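PDB 2GEN: probable transcriptional regulator from Pseudomonas aeruginosa PAO1, which probably binds DNA through a helix-turn-helix motif and regulates transcription, as a dimeric member of the TetR family. Local coordinates for residues V84-V96 against L177-W189. Sequence-based numbering, arbitrary orientation.
Sequences VRLLVTSYIDWVV and LADCRELLAQVAW
Arg-181 reaches from the start of its helix across to Asp-93. Its CB rests on Ile-92 CG2 at 4.0 Å. With CG anti to the backbone N (chi1 173°), CG lies near Thr-89 CG2 and Asp-93 OD1, and the extended chain brings CD alongside OD1. NE then bonds OD1 of Asp-93 at 2.9 Å and NH2 bonds its OD2 at 2.8 Å, a side-on, two-pronged salt bridge, each Asp-93 oxygen offering its syn lone pair, carboxylate and guanidinium planes 8° apart. Thr-89 CB lies over one face of this guanidinium, toward the rim and close to CZ and NH2, while NH1 comes nearest Thr-89 CG2 at 3.9 Å. Arg-85 bends at chi3 (62°) to grip Glu-182 end-on, NH2 to OE1 nearly straight, NH1 to OE2 more bent and out of the carboxylate plane, while Ala-185 CB covers a face; a water links Arg-85 NH1 to Gln-186 OE1, whose NE2 is hydrogen-bonded to Asp-190. Beneath these bridges the seam is apolar: Val-88 CG2 meets Ala-188 CB at 3.6 Å, and Ile-92 CD1 meets Leu-177 CD1 at 3.6 Å. Leu-184 also packs on Val-156 of the second subunit. Segments 84-96 and 181-189 thus run roughly antiparallel, closest axis approach 8.5 Å, within the all-helical C-terminal domain of a TetR-family regulator.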
ATOM      1  N   VAL A  84       8.969  19.177  -1.304  1.00 13.93           N
ATOM      2  CA  VAL A  84       8.973  17.800  -0.910  1.00 13.29           C
ATOM      3  C   VAL A  84       8.050  17.597   0.298  1.00 13.85           C
ATOM      4  O   VAL A  84       7.190  16.730   0.294  1.00 15.47           O
ATOM      5  CB  VAL A  84      10.399  17.356  -0.580  1.00 14.77           C
ATOM      6  CG1 VAL A  84      10.393  15.986   0.048  1.00 16.95           C
ATOM      7  CG2 VAL A  84      11.195  17.246  -1.900  1.00 15.71           C
ATOM      8  N   ARG A  85       8.199  18.470   1.280  1.00 14.49           N
ATOM      9  CA  ARG A  85       7.346  18.346   2.509  1.00 15.37           C
ATOM     10  C   ARG A  85       5.873  18.382   2.146  1.00 15.81           C
ATOM     11  O   ARG A  85       5.088  17.667   2.744  1.00 15.48           O
ATOM     12  CB  ARG A  85       7.636  19.448   3.497  1.00 16.27           C
ATOM     13  CG  ARG A  85       9.000  19.337   4.253  1.00 16.26           C
ATOM     14  CD  ARG A  85       9.263  20.621   5.033  1.00 18.64           C
ATOM     15  NE  ARG A  85       8.221  20.824   6.042  1.00 21.12           N
ATOM     16  CZ  ARG A  85       8.214  20.259   7.260  1.00 22.28           C
ATOM     17  NH1 ARG A  85       9.228  19.507   7.700  1.00 20.33           N
ATOM     18  NH2 ARG A  85       7.180  20.502   8.077  1.00 22.23           N
ATOM     19  N   LEU A  86       5.485  19.247   1.202  1.00 14.60           N
ATOM     20  CA  LEU A  86       4.108  19.418   0.749  1.00 14.63           C
ATOM     21  C   LEU A  86       3.499  18.125   0.265  1.00 14.82           C
ATOM     22  O   LEU A  86       2.332  17.867   0.522  1.00 14.65           O
ATOM     23  CB  LEU A  86       4.064  20.525  -0.340  1.00 14.69           C
ATOM     24  CG  LEU A  86       2.653  20.762  -0.881  1.00 17.83           C
ATOM     25  CD1 LEU A  86       1.830  21.540   0.150  1.00 19.14           C
ATOM     26  CD2 LEU A  86       2.820  21.529  -2.192  1.00 18.30           C
ATOM     27  N   LEU A  87       4.261  17.303  -0.495  1.00 12.77           N
ATOM     28  CA  LEU A  87       3.725  16.020  -0.949  1.00 15.19           C
ATOM     29  C   LEU A  87       3.297  15.168   0.247  1.00 14.65           C
ATOM     30  O   LEU A  87       2.293  14.485   0.171  1.00 17.44           O
ATOM     31  CB  LEU A  87       4.789  15.271  -1.743  1.00 14.36           C
ATOM     32  CG  LEU A  87       5.174  15.970  -3.080  1.00 19.36           C
ATOM     33  CD1 LEU A  87       6.473  15.388  -3.667  1.00 19.21           C
ATOM     34  CD2 LEU A  87       4.057  15.818  -4.102  1.00 24.22           C
ATOM     35  N   VAL A  88       4.061  15.253   1.326  1.00 14.96           N
ATOM     36  CA  VAL A  88       3.790  14.429   2.511  1.00 15.68           C
ATOM     37  C   VAL A  88       2.713  15.029   3.400  1.00 15.11           C
ATOM     38  O   VAL A  88       1.729  14.343   3.698  1.00 14.11           O
ATOM     39  CB  VAL A  88       5.049  14.213   3.323  1.00 15.65           C
ATOM     40  CG1 VAL A  88       4.756  13.395   4.681  1.00 17.31           C
ATOM     41  CG2 VAL A  88       6.068  13.394   2.469  1.00 17.36           C
ATOM     42  N   THR A  89       2.892  16.293   3.799  1.00 14.27           N
ATOM     43  CA  THR A  89       1.833  16.884   4.721  1.00 14.97           C
ATOM     44  C   THR A  89       0.456  16.908   4.056  1.00 15.85           C
ATOM     45  O   THR A  89      -0.539  16.760   4.744  1.00 17.66           O
ATOM     46  CB  THR A  89       2.208  18.284   5.196  1.00 16.26           C
ATOM     47  OG1 THR A  89       2.274  19.163   4.064  1.00 15.56           O
ATOM     48  CG2 THR A  89       3.562  18.257   5.872  1.00 16.21           C
ATOM     49  N   SER A  90       0.364  17.132   2.736  1.00 14.13           N
ATOM     50  CA  SER A  90      -0.927  17.162   2.065  1.00 15.88           C
ATOM     51  C   SER A  90      -1.644  15.822   2.182  1.00 16.62           C
ATOM     52  O   SER A  90      -2.855  15.767   2.422  1.00 15.99           O
ATOM     53  CB  SER A  90      -0.799  17.610   0.598  1.00 15.12           C
ATOM     54  OG  SER A  90      -0.311  18.922   0.550  1.00 16.93           O
ATOM     55  N   TYR A  91      -0.881  14.730   2.039  1.00 15.99           N
ATOM     56  CA  TYR A  91      -1.484  13.423   2.102  1.00 17.33           C
ATOM     57  C   TYR A  91      -1.931  13.096   3.532  1.00 16.86           C
ATOM     58  O   TYR A  91      -3.087  12.720   3.741  1.00 18.14           O
ATOM     59  CB  TYR A  91      -0.513  12.359   1.565  1.00 17.22           C
ATOM     60  CG  TYR A  91      -1.152  11.028   1.646  1.00 18.38           C
ATOM     61  CD1 TYR A  91      -2.243  10.716   0.806  1.00 21.61           C
ATOM     62  CD2 TYR A  91      -0.733  10.083   2.592  1.00 19.32           C
ATOM     63  CE1 TYR A  91      -2.881   9.458   0.897  1.00 24.59           C
ATOM     64  CE2 TYR A  91      -1.358   8.838   2.687  1.00 21.28           C
ATOM     65  CZ  TYR A  91      -2.407   8.535   1.846  1.00 22.85           C
ATOM     66  OH  TYR A  91      -3.047   7.319   1.956  1.00 27.14           O
ATOM     67  N   ILE A  92      -1.054  13.322   4.499  1.00 16.50           N
ATOM     68  CA  ILE A  92      -1.327  12.972   5.898  1.00 15.71           C
ATOM     69  C   ILE A  92      -2.535  13.811   6.362  1.00 16.24           C
ATOM     70  O   ILE A  92      -3.496  13.270   6.882  1.00 17.17           O
ATOM     71  CB  ILE A  92      -0.081  13.195   6.774  1.00 16.96           C
ATOM     72  CG1 ILE A  92       0.986  12.134   6.428  1.00 16.59           C
ATOM     73  CG2 ILE A  92      -0.491  13.172   8.296  1.00 17.01           C
ATOM     74  CD1 ILE A  92       0.563  10.727   6.703  1.00 27.78           C
ATOM     75  N   ASP A  93      -2.488  15.105   6.086  1.00 16.02           N
ATOM     76  CA  ASP A  93      -3.586  16.011   6.541  1.00 16.65           C
ATOM     77  C   ASP A  93      -4.906  15.610   5.919  1.00 17.91           C
ATOM     78  O   ASP A  93      -5.916  15.623   6.597  1.00 19.22           O
ATOM     79  CB  ASP A  93      -3.254  17.440   6.204  1.00 17.18           C
ATOM     80  CG  ASP A  93      -2.093  17.964   7.030  1.00 16.47           C
ATOM     81  OD1 ASP A  93      -1.672  17.264   8.005  1.00 20.47           O
ATOM     82  OD2 ASP A  93      -1.595  19.085   6.748  1.00 18.64           O
ATOM     83  N   TRP A  94      -4.902  15.292   4.610  1.00 17.21           N
ATOM     84  CA  TRP A  94      -6.110  14.898   3.918  1.00 17.73           C
ATOM     85  C   TRP A  94      -6.691  13.586   4.523  1.00 18.76           C
ATOM     86  O   TRP A  94      -7.915  13.474   4.759  1.00 19.64           O
ATOM     87  CB  TRP A  94      -5.868  14.779   2.397  1.00 18.41           C
ATOM     88  CG  TRP A  94      -7.175  14.526   1.664  1.00 19.41           C
ATOM     89  CD1 TRP A  94      -8.077  15.482   1.174  1.00 22.74           C
ATOM     90  CD2 TRP A  94      -7.742  13.261   1.381  1.00 21.33           C
ATOM     91  NE1 TRP A  94      -9.157  14.839   0.591  1.00 23.97           N
ATOM     92  CE2 TRP A  94      -8.974  13.486   0.698  1.00 21.66           C
ATOM     93  CE3 TRP A  94      -7.328  11.942   1.617  1.00 23.53           C
ATOM     94  CZ2 TRP A  94      -9.796  12.419   0.268  1.00 21.59           C
ATOM     95  CZ3 TRP A  94      -8.147  10.884   1.165  1.00 24.67           C
ATOM     96  CH2 TRP A  94      -9.357  11.151   0.511  1.00 21.17           C
ATOM     97  N   VAL A  95      -5.806  12.626   4.824  1.00 17.46           N
ATOM     98  CA  VAL A  95      -6.252  11.361   5.420  1.00 18.78           C
ATOM     99  C   VAL A  95      -6.842  11.630   6.820  1.00 19.92           C
ATOM    100  O   VAL A  95      -7.906  11.097   7.142  1.00 21.20           O
ATOM    101  CB  VAL A  95      -5.101  10.377   5.508  1.00 18.60           C
ATOM    102  CG1 VAL A  95      -5.448   9.190   6.454  1.00 20.24           C
ATOM    103  CG2 VAL A  95      -4.696   9.935   4.078  1.00 18.86           C
ATOM    104  N   VAL A  96      -6.152  12.433   7.621  1.00 20.16           N
ATOM    105  CA  VAL A  96      -6.608  12.690   9.021  1.00 20.90           C
ATOM    106  C   VAL A  96      -8.021  13.349   9.003  1.00 21.15           C
ATOM    107  O   VAL A  96      -8.863  13.039   9.854  1.00 21.39           O
ATOM    108  CB  VAL A  96      -5.596  13.530   9.817  1.00 21.12           C
ATOM    109  CG1 VAL A  96      -6.243  14.030  11.149  1.00 22.99           C
ATOM    110  CG2 VAL A  96      -4.347  12.698  10.109  1.00 21.31           C
ATOM    111  N   LEU A 177      -1.781   8.999  13.615  1.00 32.20           N
ATOM    112  CA  LEU A 177      -1.235   9.477  12.316  1.00 31.27           C
ATOM    113  C   LEU A 177      -0.816  10.952  12.321  1.00 30.55           C
ATOM    114  O   LEU A 177       0.293  11.241  11.854  1.00 29.61           O
ATOM    115  CB  LEU A 177      -2.179   9.182  11.134  1.00 32.09           C
ATOM    116  CG  LEU A 177      -1.597   9.443   9.729  1.00 31.56           C
ATOM    117  CD1 LEU A 177      -0.352   8.593   9.445  1.00 33.33           C
ATOM    118  CD2 LEU A 177      -2.644   9.227   8.637  1.00 29.58           C
ATOM    119  N   ALA A 178      -1.647  11.865  12.863  1.00 29.95           N
ATOM    120  CA  ALA A 178      -1.286  13.282  12.967  1.00 29.50           C
ATOM    121  C   ALA A 178      -0.015  13.496  13.772  1.00 28.80           C
ATOM    122  O   ALA A 178       0.731  14.416  13.484  1.00 29.78           O
ATOM    123  CB  ALA A 178      -2.443  14.136  13.562  1.00 30.20           C
ATOM    124  N   ASP A 179       0.260  12.630  14.764  1.00 28.09           N
ATOM    125  CA  ASP A 179       1.464  12.788  15.586  1.00 28.38           C
ATOM    126  C   ASP A 179       2.733  12.383  14.832  1.00 27.35           C
ATOM    127  O   ASP A 179       3.816  12.565  15.342  1.00 28.42           O
ATOM    128  CB  ASP A 179       1.394  11.953  16.892  1.00 28.35           C
ATOM    129  CG  ASP A 179       0.542  12.597  17.994  1.00 32.54           C
ATOM    130  OD1 ASP A 179       0.245  13.811  17.912  1.00 34.07           O
ATOM    131  OD2 ASP A 179       0.184  11.849  18.962  1.00 34.14           O
ATOM    132  N   CYS A 180       2.608  11.804  13.637  1.00 26.20           N
ATOM    133  CA  CYS A 180       3.808  11.445  12.869  1.00 24.68           C
ATOM    134  C   CYS A 180       3.974  12.366  11.651  1.00 23.48           C
ATOM    135  O   CYS A 180       4.870  12.157  10.850  1.00 22.71           O
ATOM    136  CB  CYS A 180       3.707  10.023  12.359  1.00 25.36           C
ATOM    137  SG  CYS A 180       3.564   8.822  13.724  1.00 30.11           S
ATOM    138  N   ARG A 181       3.139  13.383  11.546  1.00 22.81           N
ATOM    139  CA  ARG A 181       3.193  14.279  10.373  1.00 22.22           C
ATOM    140  C   ARG A 181       4.567  14.934  10.190  1.00 23.07           C
ATOM    141  O   ARG A 181       5.157  14.843   9.083  1.00 22.25           O
ATOM    142  CB  ARG A 181       2.084  15.350  10.460  1.00 21.60           C
ATOM    143  CG  ARG A 181       2.178  16.433   9.378  1.00 19.52           C
ATOM    144  CD  ARG A 181       1.272  17.528   9.852  1.00 21.56           C
ATOM    145  NE  ARG A 181       0.796  18.433   8.829  1.00 17.86           N
ATOM    146  CZ  ARG A 181       1.335  19.618   8.570  1.00 17.66           C
ATOM    147  NH1 ARG A 181       2.468  20.054   9.185  1.00 20.67           N
ATOM    148  NH2 ARG A 181       0.757  20.386   7.680  1.00 16.55           N
ATOM    149  N   GLU A 182       5.094  15.589  11.228  1.00 22.96           N
ATOM    150  CA  GLU A 182       6.398  16.296  11.118  1.00 22.64           C
ATOM    151  C   GLU A 182       7.529  15.302  10.851  1.00 22.04           C
ATOM    152  O   GLU A 182       8.367  15.527   9.959  1.00 21.91           O
ATOM    153  CB  GLU A 182       6.718  17.197  12.343  1.00 23.22           C
ATOM    154  CG  GLU A 182       8.086  17.941  12.222  1.00 23.12           C
ATOM    155  CD  GLU A 182       8.107  18.918  11.044  1.00 24.90           C
ATOM    156  OE1 GLU A 182       7.001  19.335  10.596  1.00 22.81           O
ATOM    157  OE2 GLU A 182       9.218  19.262  10.578  1.00 24.66           O
ATOM    158  N   LEU A 183       7.540  14.186  11.580  1.00 20.00           N
ATOM    159  CA  LEU A 183       8.565  13.192  11.358  1.00 20.74           C
ATOM    160  C   LEU A 183       8.598  12.721   9.891  1.00 20.20           C
ATOM    161  O   LEU A 183       9.693  12.728   9.290  1.00 19.27           O
ATOM    162  CB  LEU A 183       8.307  12.008  12.269  1.00 20.89           C
ATOM    163  CG  LEU A 183       9.331  10.907  12.169  1.00 25.18           C
ATOM    164  CD1 LEU A 183      10.702  11.403  12.630  1.00 29.52           C
ATOM    165  CD2 LEU A 183       8.796   9.748  12.992  1.00 29.49           C
ATOM    166  N   LEU A 184       7.435  12.364   9.338  1.00 18.28           N
ATOM    167  CA  LEU A 184       7.400  11.786   7.970  1.00 18.77           C
ATOM    168  C   LEU A 184       7.807  12.865   6.937  1.00 18.81           C
ATOM    169  O   LEU A 184       8.538  12.583   5.988  1.00 17.97           O
ATOM    170  CB  LEU A 184       6.039  11.177   7.663  1.00 18.82           C
ATOM    171  CG  LEU A 184       5.751   9.858   8.434  1.00 20.61           C
ATOM    172  CD1 LEU A 184       4.540   9.114   7.970  1.00 27.91           C
ATOM    173  CD2 LEU A 184       6.968   8.911   8.413  1.00 22.72           C
ATOM    174  N   ALA A 185       7.384  14.115   7.162  1.00 18.32           N
ATOM    175  CA  ALA A 185       7.794  15.219   6.256  1.00 17.66           C
ATOM    176  C   ALA A 185       9.314  15.401   6.304  1.00 18.91           C
ATOM    177  O   ALA A 185       9.964  15.550   5.270  1.00 18.28           O
ATOM    178  CB  ALA A 185       7.104  16.524   6.650  1.00 19.06           C
ATOM    179  N   GLN A 186       9.860  15.431   7.527  1.00 17.28           N
ATOM    180  CA  GLN A 186      11.287  15.629   7.725  1.00 18.57           C
ATOM    181  C   GLN A 186      12.089  14.483   7.108  1.00 17.95           C
ATOM    182  O   GLN A 186      13.086  14.705   6.421  1.00 17.45           O
ATOM    183  CB  GLN A 186      11.603  15.697   9.215  1.00 18.35           C
ATOM    184  CG  GLN A 186      13.068  16.012   9.392  1.00 22.42           C
ATOM    185  CD  GLN A 186      13.444  17.387   8.904  1.00 28.31           C
ATOM    186  OE1 GLN A 186      12.745  18.373   9.197  1.00 29.16           O
ATOM    187  NE2 GLN A 186      14.538  17.470   8.117  1.00 30.91           N
ATOM    188  N   VAL A 187      11.655  13.246   7.340  1.00 18.15           N
ATOM    189  CA  VAL A 187      12.336  12.103   6.797  1.00 18.83           C
ATOM    190  C   VAL A 187      12.283  12.106   5.276  1.00 17.32           C
ATOM    191  O   VAL A 187      13.272  11.774   4.647  1.00 19.03           O
ATOM    192  CB  VAL A 187      11.751  10.827   7.277  1.00 18.84           C
ATOM    193  CG1 VAL A 187      12.305   9.654   6.444  1.00 20.36           C
ATOM    194  CG2 VAL A 187      12.037  10.658   8.840  1.00 19.52           C
ATOM    195  N   ALA A 188      11.153  12.500   4.696  1.00 17.67           N
ATOM    196  CA  ALA A 188      11.044  12.518   3.203  1.00 17.16           C
ATOM    197  C   ALA A 188      12.148  13.457   2.669  1.00 17.28           C
ATOM    198  O   ALA A 188      12.885  13.100   1.720  1.00 18.47           O
ATOM    199  CB  ALA A 188       9.649  13.024   2.786  1.00 18.17           C
ATOM    200  N   TRP A 189      12.224  14.656   3.209  1.00 16.98           N
ATOM    201  CA  TRP A 189      13.234  15.657   2.752  1.00 17.85           C
ATOM    202  C   TRP A 189      14.625  15.088   2.978  1.00 18.73           C
ATOM    203  O   TRP A 189      15.469  15.041   2.070  1.00 18.62           O
ATOM    204  CB  TRP A 189      13.073  16.979   3.498  1.00 18.25           C
ATOM    205  CG  TRP A 189      14.158  17.945   3.245  1.00 18.35           C
ATOM    206  CD1 TRP A 189      14.913  18.567   4.198  1.00 20.68           C
ATOM    207  CD2 TRP A 189      14.654  18.399   1.973  1.00 18.76           C
ATOM    208  NE1 TRP A 189      15.850  19.409   3.616  1.00 24.48           N
ATOM    209  CE2 TRP A 189      15.708  19.328   2.250  1.00 21.26           C
ATOM    210  CE3 TRP A 189      14.299  18.156   0.637  1.00 21.06           C
ATOM    211  CZ2 TRP A 189      16.419  19.987   1.241  1.00 21.02           C
ATOM    212  CZ3 TRP A 189      15.032  18.835  -0.363  1.00 17.37           C
ATOM    213  CH2 TRP A 189      16.073  19.719  -0.053  1.00 18.98           C
TER
HETATM  214  O   HOH W   1      11.935  19.357   6.804  1.00 26.94           O